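Local coordinates for phosphodiesterase (PDB 6CPU), which is a largely helical phosphodiesterase of the HD family clan that holds a zinc ion and a magnesium ion, at residues 282-285 / 286-290; 110-113 / 114-118; 185-188 / 189-193; 367-371 / 372-376. All coordinates share one frame; numbering follows the deposited sequence.

All four contacts are local, between residues a turn or so apart, and no two of them touch. Contact 1 lies in the core, within helix 276-292 near the zinc ion, and its polar side chains bond to backbone carbonyls and an arginine outside the helix. Contact 2 is the surface counterpart, at the start of helix 110-124, its centre about 48 Å from that of contact 1, with an aliphatic pair beside loosely associated charges. Contact 3, at the end of helix 177-193, is partly buried and relies on aromatic-aliphatic packing. Contact 4, residues 367-376, differs in kind: a short helix ends in a turn, and main-chain bonds do most of the work.

Contact 1: residues 282-285 / 286-290; sequences VLQA and CFHFL
Ala285 and Phe289 form the close-packed part of this helical contact: Phe289 N bonds to Ala285 O at 2.9 Å, almost straight at 176°, and the aromatic ring lies over the same oxygen. A first torsion of -64° places Phe289 CG beside its own backbone nitrogen, so that CG comes 3.3 Å from Ala285 O and one ring face meets the carbonyl near the rim. On the adjoining flank of helix 276-292, Gln284 and His288 lie across each other, with amide and imidazole planes 40° apart. Gln284 NE2 approaches His288 CD2 to 3.5 Å without bonding to the ring.

The apolar side is looser within the segment. Val282, Leu283 and Phe287 splay outward from the other half of the turn, yet none faces solvent: Leu283 and Phe287 pack on Met237 of helix 227-242, while Val282 touches the zinc ligand His349, its side chain about 5 Å from the metal.

Both Gln284 NE2 and His288 NE2 donate to Val215 O, and Gln284 also bonds His217 O and Arg468. Two donors converging on one carbonyl are consistent with an amide and an imidazole that lie close without bonding each other; the outside bonds fix both groups in the core.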
# COMPACT_ATOMS: atom_id res chain seq x y z
N VAL A 282 -7.99 1.96 2.85
CA VAL A 282 -8.00 3.42 2.92
C VAL A 282 -8.54 4.04 1.63
O VAL A 282 -9.31 5.02 1.64
CB VAL A 282 -6.60 4.00 3.27
CG1 VAL A 282 -6.56 5.51 3.14
CG2 VAL A 282 -6.20 3.59 4.69
N LEU A 283 -8.14 3.47 0.50
CA LEU A 283 -8.67 3.90 -0.79
C LEU A 283 -10.20 3.72 -0.83
O LEU A 283 -10.94 4.62 -1.27
CB LEU A 283 -8.02 3.07 -1.92
CG LEU A 283 -8.66 3.11 -3.30
CD1 LEU A 283 -8.60 4.51 -3.88
CD2 LEU A 283 -7.99 2.12 -4.24
N GLN A 284 -10.65 2.57 -0.37
CA GLN A 284 -12.08 2.23 -0.37
C GLN A 284 -12.89 3.14 0.56
O GLN A 284 -14.02 3.51 0.22
CB GLN A 284 -12.26 0.77 0.01
CG GLN A 284 -13.65 0.21 -0.29
CD GLN A 284 -14.60 0.21 0.92
OE1 GLN A 284 -14.26 0.69 2.01
NE2 GLN A 284 -15.78 -0.37 0.72
N ALA A 285 -12.32 3.49 1.71
CA ALA A 285 -12.93 4.49 2.60
C ALA A 285 -13.07 5.82 1.89
O ALA A 285 -14.16 6.40 1.86
CB ALA A 285 -12.12 4.66 3.87
N CYS A 286 -11.98 6.31 1.30
CA CYS A 286 -12.03 7.53 0.49
C CYS A 286 -13.09 7.43 -0.60
O CYS A 286 -13.85 8.38 -0.84
CB CYS A 286 -10.69 7.82 -0.19
SG CYS A 286 -9.51 8.69 0.85
N PHE A 287 -13.12 6.28 -1.26
CA PHE A 287 -14.08 6.02 -2.33
C PHE A 287 -15.52 6.22 -1.83
O PHE A 287 -16.30 6.93 -2.46
CB PHE A 287 -13.87 4.61 -2.87
CG PHE A 287 -14.55 4.34 -4.17
CD1 PHE A 287 -14.12 4.97 -5.33
CD2 PHE A 287 -15.58 3.42 -4.26
CE1 PHE A 287 -14.73 4.72 -6.54
CE2 PHE A 287 -16.19 3.16 -5.48
CZ PHE A 287 -15.77 3.81 -6.62
N HIS A 288 -15.84 5.63 -0.69
CA HIS A 288 -17.18 5.81 -0.10
C HIS A 288 -17.45 7.27 0.32
O HIS A 288 -18.53 7.80 0.01
CB HIS A 288 -17.42 4.86 1.06
CG HIS A 288 -18.00 3.54 0.64
ND1 HIS A 288 -19.24 3.11 1.04
CD2 HIS A 288 -17.50 2.57 -0.16
CE1 HIS A 288 -19.49 1.93 0.51
NE2 HIS A 288 -18.44 1.57 -0.22
N PHE A 289 -16.49 7.91 0.98
CA PHE A 289 -16.62 9.33 1.32
C PHE A 289 -16.98 10.15 0.09
O PHE A 289 -17.94 10.94 0.11
CB PHE A 289 -15.34 9.92 1.95
CG PHE A 289 -14.95 9.31 3.28
CD1 PHE A 289 -15.86 8.58 4.05
CD2 PHE A 289 -13.67 9.49 3.78
CE1 PHE A 289 -15.49 8.05 5.27
CE2 PHE A 289 -13.30 8.97 5.00
CZ PHE A 289 -14.20 8.24 5.75
N LEU A 290 -16.23 9.97 -0.98
CA LEU A 290 -16.42 10.73 -2.21
C LEU A 290 -17.78 10.48 -2.88
O LEU A 290 -18.37 11.40 -3.46
CB LEU A 290 -15.29 10.45 -3.18
CG LEU A 290 -13.93 11.03 -2.74
CD1 LEU A 290 -12.77 10.27 -3.38
CD2 LEU A 290 -13.85 12.51 -3.07

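Contact 2: residues 110-113 / 114-118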
# COMPACT_ATOMS: atom_id res chain seq x y z
N GLU A 110 32.65 -18.85 -6.98
CA GLU A 110 31.84 -19.72 -6.12
C GLU A 110 31.86 -19.31 -4.65
O GLU A 110 30.84 -19.41 -3.96
CB GLU A 110 32.30 -21.18 -6.21
CG GLU A 110 32.10 -21.83 -7.57
CD GLU A 110 32.36 -23.33 -7.55
OE1 GLU A 110 32.66 -23.87 -6.46
OE2 GLU A 110 32.26 -23.97 -8.62
N GLY A 111 33.02 -18.87 -4.18
CA GLY A 111 33.20 -18.46 -2.79
C GLY A 111 32.45 -17.18 -2.47
O GLY A 111 31.84 -17.08 -1.40
N LYS A 112 32.50 -16.22 -3.38
CA LYS A 112 31.77 -14.96 -3.22
C LYS A 112 30.25 -15.21 -3.28
O LYS A 112 29.51 -14.71 -2.44
CB LYS A 112 32.17 -13.95 -4.30
CG LYS A 112 31.75 -12.51 -4.00
CD LYS A 112 31.56 -11.68 -5.26
CE LYS A 112 32.88 -11.37 -5.95
NZ LYS A 112 32.68 -10.83 -7.32
N LEU A 113 29.82 -15.98 -4.27
CA LEU A 113 28.39 -16.29 -4.47
C LEU A 113 27.79 -16.98 -3.25
O LEU A 113 26.75 -16.57 -2.75
CB LEU A 113 28.19 -17.16 -5.71
CG LEU A 113 26.75 -17.60 -6.02
CD1 LEU A 113 25.92 -16.41 -6.49
CD2 LEU A 113 26.73 -18.71 -7.06
N TYR A 114 28.45 -18.04 -2.78
CA TYR A 114 27.96 -18.80 -1.63
C TYR A 114 27.89 -17.92 -0.37
O TYR A 114 26.90 -17.96 0.37
CB TYR A 114 28.84 -20.03 -1.38
CG TYR A 114 28.33 -20.92 -0.28
CD1 TYR A 114 27.55 -22.04 -0.56
CD2 TYR A 114 28.61 -20.64 1.06
CE1 TYR A 114 27.08 -22.85 0.45
CE2 TYR A 114 28.14 -21.45 2.07
CZ TYR A 114 27.38 -22.55 1.76
OH TYR A 114 26.90 -23.36 2.76
N GLN A 115 28.94 -17.14 -0.13
CA GLN A 115 29.03 -16.25 1.03
C GLN A 115 27.94 -15.18 1.00
O GLN A 115 27.26 -14.92 2.00
CB GLN A 115 30.41 -15.59 1.08
CG GLN A 115 30.71 -14.80 2.35
CD GLN A 115 30.17 -13.38 2.32
OE1 GLN A 115 30.13 -12.73 1.27
NE2 GLN A 115 29.76 -12.89 3.48
N GLU A 116 27.78 -14.56 -0.17
CA GLU A 116 26.76 -13.56 -0.39
C GLU A 116 25.35 -14.12 -0.14
O GLU A 116 24.55 -13.52 0.59
CB GLU A 116 26.88 -13.04 -1.83
CG GLU A 116 26.49 -11.59 -2.01
CD GLU A 116 26.90 -11.02 -3.37
OE1 GLU A 116 27.94 -11.44 -3.91
OE2 GLU A 116 26.17 -10.14 -3.88
N ILE A 117 25.05 -15.27 -0.74
CA ILE A 117 23.74 -15.90 -0.57
C ILE A 117 23.52 -16.38 0.86
O ILE A 117 22.44 -16.21 1.41
CB ILE A 117 23.52 -17.06 -1.57
CG1 ILE A 117 23.42 -16.49 -2.99
CG2 ILE A 117 22.25 -17.83 -1.25
CD1 ILE A 117 23.54 -17.55 -4.08
N SER A 118 24.56 -16.96 1.47
CA SER A 118 24.43 -17.44 2.85
C SER A 118 24.18 -16.29 3.82
O SER A 118 23.32 -16.39 4.69
CB SER A 118 25.68 -18.21 3.28
OG SER A 118 25.41 -18.85 4.53
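Leu113 and Ile117 pair one turn apart in the opening turns of an alpha-helix, residues 110-124, whose regular i to i+4 pattern is set here from its first residue. Four main-chain hydrogen bonds make the frame. Tyr114 N reaches Glu110 O, Glu116 N reaches Lys112 O and Ile117 N reaches Leu113 O, the last two at 2.9 Å. The bond from Gln115 N to Gly111 O is longer, 3.2 Å. Before these turns, Asp109 OD1 makes a weak hydrogen bond to Lys112 N.

Apolar packing belongs to the inward face. Leu113 and Ile117 lie alongside each other and point the same way, toward the rest of the protein: Leu113 meets Leu101 of strand 100-103, at an outermost strand of the parallel sheet, and Ile117 touches Met1 and Val15. The helix is thereby laid against the sheet and the nearby loops.

The charged pair, Lys112 and Glu116, also runs side by side, but makes no salt bridge. The lysine chain bends at its third torsion, -71°, leaving NZ 5.9 Å from Glu116 OE1; any attraction between the opposite charges is therefore probably modest. What does approach the carboxylate is the aliphatic shaft, Lys112 CD lying 3.9 Å from Glu116 OE1.

Among the apolar atoms, the meeting is between terminal methyls: Leu113 CD1 and Ile117 CD1 are 3.6 Å apart.

Contact 3: residues 185-188 / 189-193; sequences YLYR and LMIEE
Ile191 reaches back along helix 177-193 to set its CD1 methyl over one face of the Tyr187 ring, a CH-pi contact with the methyl 3.7 Å from the ring centroid and 24° off the ring normal. The side chains cross obliquely, and the methyl sits nearer the CE2 and CZ rim than the middle; Ile191 CG1, beside its backbone nitrogen at a chi1 of -72°, directs it there. Arg188 takes a different course. Its chain runs alongside Ile191, the guanidinium presenting a face to that methyl, with NH1 3.9 Å from Ile191 CD1, while its NH2 lies at the edge of the Tyr187 ring. Arg188 NH1 ends in a salt bridge to Glu255, and Tyr187 and Ile191 both pack on Ala258, so this face of the helix is laid against helix 253-264.

On a second face Tyr185 and Leu189 also cross at a slant, Leu189 CD2 lying 4.0 Å from Tyr185 CE1. The leucine departs from a staggered first torsion, at -137°, which suggests some strain.

The Ile191 methyl is thus shared between an aromatic and a cationic plane. Because Glu255 pairs with its charge, Arg188 can probably lend its flat guanidinium to what is otherwise apolar packing.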
# COMPACT_ATOMS: atom_id res chain seq x y z
N TYR A 185 9.86 2.91 -21.00
CA TYR A 185 9.85 2.05 -22.17
C TYR A 185 9.64 0.58 -21.79
O TYR A 185 8.85 -0.12 -22.40
CB TYR A 185 11.17 2.22 -22.94
CG TYR A 185 11.40 1.15 -23.98
CD1 TYR A 185 12.35 0.16 -23.78
CD2 TYR A 185 10.68 1.14 -25.16
CE1 TYR A 185 12.57 -0.83 -24.73
CE2 TYR A 185 10.89 0.17 -26.12
CZ TYR A 185 11.83 -0.81 -25.90
OH TYR A 185 12.03 -1.77 -26.87
N LEU A 186 10.35 0.14 -20.75
CA LEU A 186 10.23 -1.23 -20.26
C LEU A 186 8.87 -1.47 -19.61
O LEU A 186 8.31 -2.54 -19.74
CB LEU A 186 11.37 -1.54 -19.29
CG LEU A 186 12.79 -1.55 -19.89
CD1 LEU A 186 13.86 -1.60 -18.81
CD2 LEU A 186 12.96 -2.72 -20.84
N TYR A 187 8.33 -0.46 -18.92
CA TYR A 187 6.99 -0.55 -18.36
C TYR A 187 5.96 -0.79 -19.47
O TYR A 187 5.13 -1.70 -19.40
CB TYR A 187 6.67 0.72 -17.59
CG TYR A 187 5.25 0.79 -17.07
CD1 TYR A 187 4.78 -0.14 -16.15
CD2 TYR A 187 4.40 1.81 -17.46
CE1 TYR A 187 3.49 -0.07 -15.66
CE2 TYR A 187 3.11 1.89 -16.98
CZ TYR A 187 2.66 0.95 -16.08
OH TYR A 187 1.38 1.03 -15.61
N ARG A 188 6.07 0.02 -20.53
CA ARG A 188 5.13 -0.09 -21.64
C ARG A 188 5.26 -1.41 -22.40
O ARG A 188 4.27 -1.97 -22.86
CB ARG A 188 5.29 1.12 -22.58
CG ARG A 188 4.95 2.45 -21.93
CD ARG A 188 3.46 2.62 -21.71
NE ARG A 188 3.14 3.60 -20.67
CZ ARG A 188 1.92 3.87 -20.23
NH1 ARG A 188 0.87 3.24 -20.74
NH2 ARG A 188 1.73 4.77 -19.27
N LEU A 189 6.48 -1.93 -22.47
CA LEU A 189 6.74 -3.24 -23.08
C LEU A 189 6.01 -4.33 -22.31
O LEU A 189 5.39 -5.21 -22.90
CB LEU A 189 8.25 -3.51 -23.10
CG LEU A 189 8.90 -4.12 -24.34
CD1 LEU A 189 8.54 -3.34 -25.61
CD2 LEU A 189 10.40 -4.13 -24.14
N MET A 190 6.07 -4.28 -20.98
CA MET A 190 5.34 -5.26 -20.18
C MET A 190 3.84 -5.19 -20.38
O MET A 190 3.18 -6.22 -20.43
CB MET A 190 5.69 -5.12 -18.70
CG MET A 190 7.09 -5.60 -18.39
SD MET A 190 7.48 -5.62 -16.64
CE MET A 190 7.64 -3.86 -16.32
N ILE A 191 3.28 -3.99 -20.52
CA ILE A 191 1.85 -3.82 -20.76
C ILE A 191 1.47 -4.45 -22.10
O ILE A 191 0.42 -5.09 -22.22
CB ILE A 191 1.45 -2.34 -20.74
CG1 ILE A 191 1.51 -1.81 -19.30
CG2 ILE A 191 0.06 -2.13 -21.33
CD1 ILE A 191 1.59 -0.30 -19.18
N GLU A 192 2.36 -4.29 -23.07
CA GLU A 192 2.17 -4.81 -24.42
C GLU A 192 2.19 -6.34 -24.46
O GLU A 192 1.38 -6.95 -25.15
CB GLU A 192 3.26 -4.24 -25.33
CG GLU A 192 2.93 -4.26 -26.81
CD GLU A 192 4.09 -3.81 -27.67
OE1 GLU A 192 4.24 -4.34 -28.78
OE2 GLU A 192 4.87 -2.93 -27.23
N GLU A 193 3.11 -6.95 -23.70
CA GLU A 193 3.30 -8.40 -23.76
C GLU A 193 2.68 -9.24 -22.64
O GLU A 193 2.42 -10.42 -22.84
CB GLU A 193 4.79 -8.71 -23.83
CG GLU A 193 5.45 -8.15 -25.08
CD GLU A 193 6.84 -8.71 -25.31
OE1 GLU A 193 7.06 -9.92 -25.08
OE2 GLU A 193 7.72 -7.94 -25.73

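Contact 4: residues 367-371 / 372-376; sequences PTALL and YNDRS
This is a helix-ending contact: the short helix 367-371 gives way to a type I' beta turn, Tyr372 to Arg375, which leads into helix 377-394. Tyr372 N still makes the helical bond to Thr368 O, 3.0 Å long, but Tyr372 is the first residue to leave helical backbone angles. The next carbonyl behaves differently. Asn373 N comes to 2.9 Å from Ala369 O at too poor an angle to bond, and the oxygen is taken instead by Asp374 N, also at 2.9 Å, with a straighter N-H angle of 162°. This i to i+5 bond follows from positive phi values at Asn373 and Asp374, 56° and 66°, and within the turn Arg375 N closes back on Tyr372 O.

Tyr372 carries the inward side. Its ring comes at a slant to the carbonyl of Thr368, CD2 lying 3.3 Å from Thr368 O, and passes on to Ser380 and Ser384 of helix 377-394 and Leu169 of helix 165-173. Asn373, by contrast, lies on the exposed side.

Asp374 curls back so that OD1 stands 3.9 Å from Ala369 CB and 3.6 Å from Ala369 O. Two acceptors facing each other would, if anything, repel weakly. The helix end thus appears to be held mainly by main-chain bonds and the packed tyrosine, the carboxylate making no bond to Ala369.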
# COMPACT_ATOMS: atom_id res chain seq x y z
N PRO A 367 18.30 5.73 9.77
CA PRO A 367 18.79 6.60 8.71
C PRO A 367 17.74 7.53 8.11
O PRO A 367 18.00 8.72 7.95
CB PRO A 367 19.37 5.60 7.72
CG PRO A 367 20.03 4.61 8.65
CD PRO A 367 19.02 4.44 9.75
N THR A 368 16.54 7.02 7.83
CA THR A 368 15.50 7.89 7.23
C THR A 368 15.06 9.03 8.17
O THR A 368 14.74 10.14 7.73
CB THR A 368 14.31 7.07 6.73
OG1 THR A 368 13.75 6.33 7.81
CG2 THR A 368 14.77 6.07 5.67
N ALA A 369 15.03 8.76 9.49
CA ALA A 369 14.75 9.81 10.47
C ALA A 369 15.85 10.88 10.45
O ALA A 369 15.55 12.06 10.58
CB ALA A 369 14.60 9.22 11.88
N LEU A 370 17.11 10.46 10.27
CA LEU A 370 18.22 11.42 10.19
C LEU A 370 18.14 12.27 8.92
O LEU A 370 18.43 13.47 8.95
CB LEU A 370 19.58 10.72 10.28
CG LEU A 370 19.82 9.83 11.51
CD1 LEU A 370 21.27 9.39 11.54
CD2 LEU A 370 19.45 10.54 12.80
N LEU A 371 17.73 11.67 7.81
CA LEU A 371 17.53 12.42 6.55
C LEU A 371 16.42 13.46 6.66
O LEU A 371 16.53 14.58 6.14
CB LEU A 371 17.16 11.47 5.41
CG LEU A 371 18.16 10.65 4.61
CD1 LEU A 371 17.43 9.68 3.68
CD2 LEU A 371 19.05 11.55 3.79
N TYR A 372 15.33 13.06 7.32
CA TYR A 372 14.12 13.89 7.38
C TYR A 372 14.02 14.72 8.67
O TYR A 372 12.97 15.31 8.96
CB TYR A 372 12.89 13.00 7.18
CG TYR A 372 12.72 12.55 5.74
CD1 TYR A 372 12.62 13.49 4.71
CD2 TYR A 372 12.65 11.21 5.41
CE1 TYR A 372 12.49 13.10 3.38
CE2 TYR A 372 12.49 10.81 4.09
CZ TYR A 372 12.43 11.75 3.08
OH TYR A 372 12.25 11.34 1.77
N ASN A 373 15.11 14.74 9.44
CA ASN A 373 15.24 15.56 10.64
C ASN A 373 14.14 15.30 11.65
O ASN A 373 13.67 16.23 12.30
CB ASN A 373 15.27 17.03 10.24
CG ASN A 373 16.35 17.31 9.22
OD1 ASN A 373 17.52 17.01 9.44
ND2 ASN A 373 15.96 17.83 8.08
N ASP A 374 13.72 14.04 11.75
CA ASP A 374 12.60 13.64 12.61
C ASP A 374 11.23 14.18 12.22
O ASP A 374 10.26 13.96 12.95
CB ASP A 374 12.86 14.02 14.09
CG ASP A 374 14.07 13.34 14.68
OD1 ASP A 374 14.63 12.42 14.04
OD2 ASP A 374 14.46 13.72 15.81
N ARG A 375 11.13 14.88 11.08
CA ARG A 375 9.87 15.51 10.67
C ARG A 375 9.12 14.63 9.68
O ARG A 375 9.61 14.38 8.59
CB ARG A 375 10.13 16.88 10.04
CG ARG A 375 10.79 17.88 10.98
CD ARG A 375 9.91 18.15 12.19
NE ARG A 375 10.48 19.16 13.08
CZ ARG A 375 10.38 20.48 12.92
NH1 ARG A 375 9.72 20.99 11.88
NH2 ARG A 375 10.94 21.30 13.81
N SER A 376 7.92 14.18 10.06
CA SER A 376 7.06 13.35 9.18
C SER A 376 7.87 12.30 8.45
O SER A 376 7.83 12.23 7.22
CB SER A 376 6.35 14.24 8.15
OG SER A 376 5.52 15.20 8.77